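Local coordinates for protein magnesium transporter (Enterococcus faecalis, PDB 2OUX) that probably transports magnesium ions across the cell membrane as a homodimer, the crystallised part being its cytosolic region with the N domain and paired CBS domains, at residues A[41-46]-A[78-83]. Numbering follows the deposited sequence.
Sequences QFYQSL and KDYLAE
In Tyr43, CG is anti to the backbone N (chi1 169°), and the phenol end reaches the ring of Tyr80, which carries CG anti to its carbonyl carbon (chi1 -83°). With these torsions the two side chains pass each other in opposite directions. The Tyr43 OH sits above the plane of the Tyr80 ring, outward of its CG–CD1 side and 3.2 Å from Tyr80 CD1. Tyr43 CE1 lies over the same face, displaced from the ring centre, and is 3.7 Å from Tyr80 CE1. The ring planes meet obliquely at 54°, with centroids 5.0 Å apart. No hydrogen bond joins the two segments, so the contact rests on van der Waals packing of the tyrosines. Gln44 adds its aliphatic part: CG is 3.7 Å from Tyr80 OH, and the Gln44 chain runs roughly perpendicular to the Tyr80 side chain.

Tyr55 OH hydrogen-bonds both Tyr43 OH and Glu83 OE2 and so links the two segments indirectly.

This is helix-to-helix packing within the MgtE N domain. It brings the C-terminal end of helix 36-43 against the short helix 79-83. Helix 48-57 supplies Leu54 and Tyr55 around the tyrosine pair, and also Arg51, whose salt bridge to Glu83 OE1 probably helps to hold that carboxylate in place. Met66 of helix 60-67 touches Tyr43.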
loop_
_atom_site.group_PDB
_atom_site.type_symbol
_atom_site.label_atom_id
_atom_site.label_comp_id
_atom_site.label_asym_id
_atom_site.label_seq_id
_atom_site.Cartn_x
_atom_site.Cartn_y
_atom_site.Cartn_z
ATOM N N GLN A 41 1.156 21.590 -3.913
ATOM C CA GLN A 41 0.625 22.710 -3.151
ATOM C C GLN A 41 1.432 23.974 -3.427
ATOM O O GLN A 41 0.865 25.044 -3.655
ATOM C CB GLN A 41 0.643 22.382 -1.658
ATOM C CG GLN A 41 -0.264 21.217 -1.302
ATOM C CD GLN A 41 -1.696 21.452 -1.752
ATOM O OE1 GLN A 41 -2.413 22.263 -1.167
ATOM N NE2 GLN A 41 -2.113 20.751 -2.803
ATOM N N PHE A 42 2.755 23.848 -3.402
ATOM C CA PHE A 42 3.626 24.980 -3.678
ATOM C C PHE A 42 3.246 25.545 -5.040
ATOM O O PHE A 42 2.938 26.726 -5.163
ATOM C CB PHE A 42 5.094 24.544 -3.702
ATOM C CG PHE A 42 6.042 25.640 -4.102
ATOM C CD1 PHE A 42 6.329 26.687 -3.227
ATOM C CD2 PHE A 42 6.623 25.643 -5.363
ATOM C CE1 PHE A 42 7.181 27.722 -3.604
ATOM C CE2 PHE A 42 7.472 26.670 -5.748
ATOM C CZ PHE A 42 7.754 27.716 -4.865
ATOM N N TYR A 43 3.249 24.685 -6.053
ATOM C CA TYR A 43 2.911 25.079 -7.420
ATOM C C TYR A 43 1.534 25.713 -7.583
ATOM O O TYR A 43 1.369 26.652 -8.359
ATOM C CB TYR A 43 3.026 23.870 -8.348
ATOM C CG TYR A 43 2.464 24.065 -9.744
ATOM C CD1 TYR A 43 1.119 23.819 -10.021
ATOM C CD2 TYR A 43 3.292 24.441 -10.801
ATOM C CE1 TYR A 43 0.613 23.937 -11.323
ATOM C CE2 TYR A 43 2.799 24.562 -12.105
ATOM C CZ TYR A 43 1.462 24.306 -12.362
ATOM O OH TYR A 43 0.993 24.395 -13.658
ATOM N N GLN A 44 0.545 25.204 -6.860
ATOM C CA GLN A 44 -0.806 25.740 -6.958
ATOM C C GLN A 44 -0.975 27.058 -6.204
ATOM O O GLN A 44 -2.065 27.620 -6.166
ATOM C CB GLN A 44 -1.818 24.705 -6.451
ATOM C CG GLN A 44 -1.981 23.516 -7.387
ATOM C CD GLN A 44 -2.878 22.429 -6.820
ATOM O OE1 GLN A 44 -4.077 22.633 -6.612
ATOM N NE2 GLN A 44 -2.297 21.264 -6.562
ATOM N N SER A 45 0.104 27.546 -5.601
ATOM C CA SER A 45 0.048 28.804 -4.867
ATOM C C SER A 45 0.650 29.912 -5.727
ATOM O O SER A 45 0.313 31.085 -5.578
ATOM C CB SER A 45 0.837 28.703 -3.560
ATOM O OG SER A 45 2.234 28.692 -3.807
ATOM N N LEU A 46 1.536 29.522 -6.638
ATOM C CA LEU A 46 2.219 30.465 -7.513
ATOM C C LEU A 46 1.310 31.213 -8.479
ATOM O O LEU A 46 0.307 30.671 -8.955
ATOM C CB LEU A 46 3.295 29.742 -8.330
ATOM C CG LEU A 46 4.241 28.797 -7.587
ATOM C CD1 LEU A 46 5.330 28.325 -8.534
ATOM C CD2 LEU A 46 4.840 29.513 -6.388
ATOM N N LYS A 78 -6.657 22.954 -17.986
ATOM C CA LYS A 78 -6.935 23.691 -19.208
ATOM C C LYS A 78 -5.873 24.781 -19.406
ATOM O O LYS A 78 -5.021 24.670 -20.293
ATOM C CB LYS A 78 -8.332 24.324 -19.139
ATOM C CG LYS A 78 -9.482 23.329 -19.247
ATOM C CD LYS A 78 -10.839 24.025 -19.339
ATOM C CE LYS A 78 -11.963 23.001 -19.427
ATOM N NZ LYS A 78 -13.307 23.634 -19.476
ATOM N N ASP A 79 -5.925 25.835 -18.589
ATOM C CA ASP A 79 -4.942 26.902 -18.709
ATOM C C ASP A 79 -3.563 26.582 -18.126
ATOM O O ASP A 79 -2.582 27.204 -18.538
ATOM C CB ASP A 79 -5.459 28.236 -18.144
ATOM C CG ASP A 79 -6.486 28.062 -17.056
ATOM O OD1 ASP A 79 -6.257 27.244 -16.146
ATOM O OD2 ASP A 79 -7.519 28.766 -17.107
ATOM N N TYR A 80 -3.459 25.645 -17.175
ATOM C CA TYR A 80 -2.122 25.299 -16.677
ATOM C C TYR A 80 -1.415 24.785 -17.919
ATOM O O TYR A 80 -0.300 25.190 -18.240
ATOM C CB TYR A 80 -2.134 24.157 -15.657
ATOM C CG TYR A 80 -2.436 24.543 -14.228
ATOM C CD1 TYR A 80 -1.944 25.726 -13.676
ATOM C CD2 TYR A 80 -3.190 23.696 -13.409
ATOM C CE1 TYR A 80 -2.193 26.056 -12.343
ATOM C CE2 TYR A 80 -3.442 24.016 -12.076
ATOM C CZ TYR A 80 -2.944 25.194 -11.551
ATOM O OH TYR A 80 -3.191 25.504 -10.235
ATOM N N LEU A 81 -2.096 23.888 -18.624
ATOM C CA LEU A 81 -1.551 23.302 -19.835
ATOM C C LEU A 81 -1.434 24.316 -20.972
ATOM O O LEU A 81 -0.470 24.288 -21.735
ATOM C CB LEU A 81 -2.417 22.123 -20.285
ATOM C CG LEU A 81 -2.656 20.975 -19.298
ATOM C CD1 LEU A 81 -2.832 19.689 -20.101
ATOM C CD2 LEU A 81 -1.482 20.823 -18.336
ATOM N N ALA A 82 -2.419 25.204 -21.082
ATOM C CA ALA A 82 -2.422 26.217 -22.131
ATOM C C ALA A 82 -1.195 27.121 -22.048
ATOM O O ALA A 82 -0.527 27.353 -23.056
ATOM C CB ALA A 82 -3.685 27.050 -22.043
ATOM N N GLU A 83 -0.899 27.619 -20.849
ATOM C CA GLU A 83 0.248 28.501 -20.652
ATOM C C GLU A 83 1.570 27.809 -20.979
ATOM O O GLU A 83 2.591 28.463 -21.176
ATOM C CB GLU A 83 0.269 29.042 -19.215
ATOM C CG GLU A 83 0.370 27.988 -18.128
ATOM C CD GLU A 83 0.147 28.560 -16.733
ATOM O OE1 GLU A 83 -0.812 29.340 -16.554
ATOM O OE2 GLU A 83 0.917 28.222 -15.810
#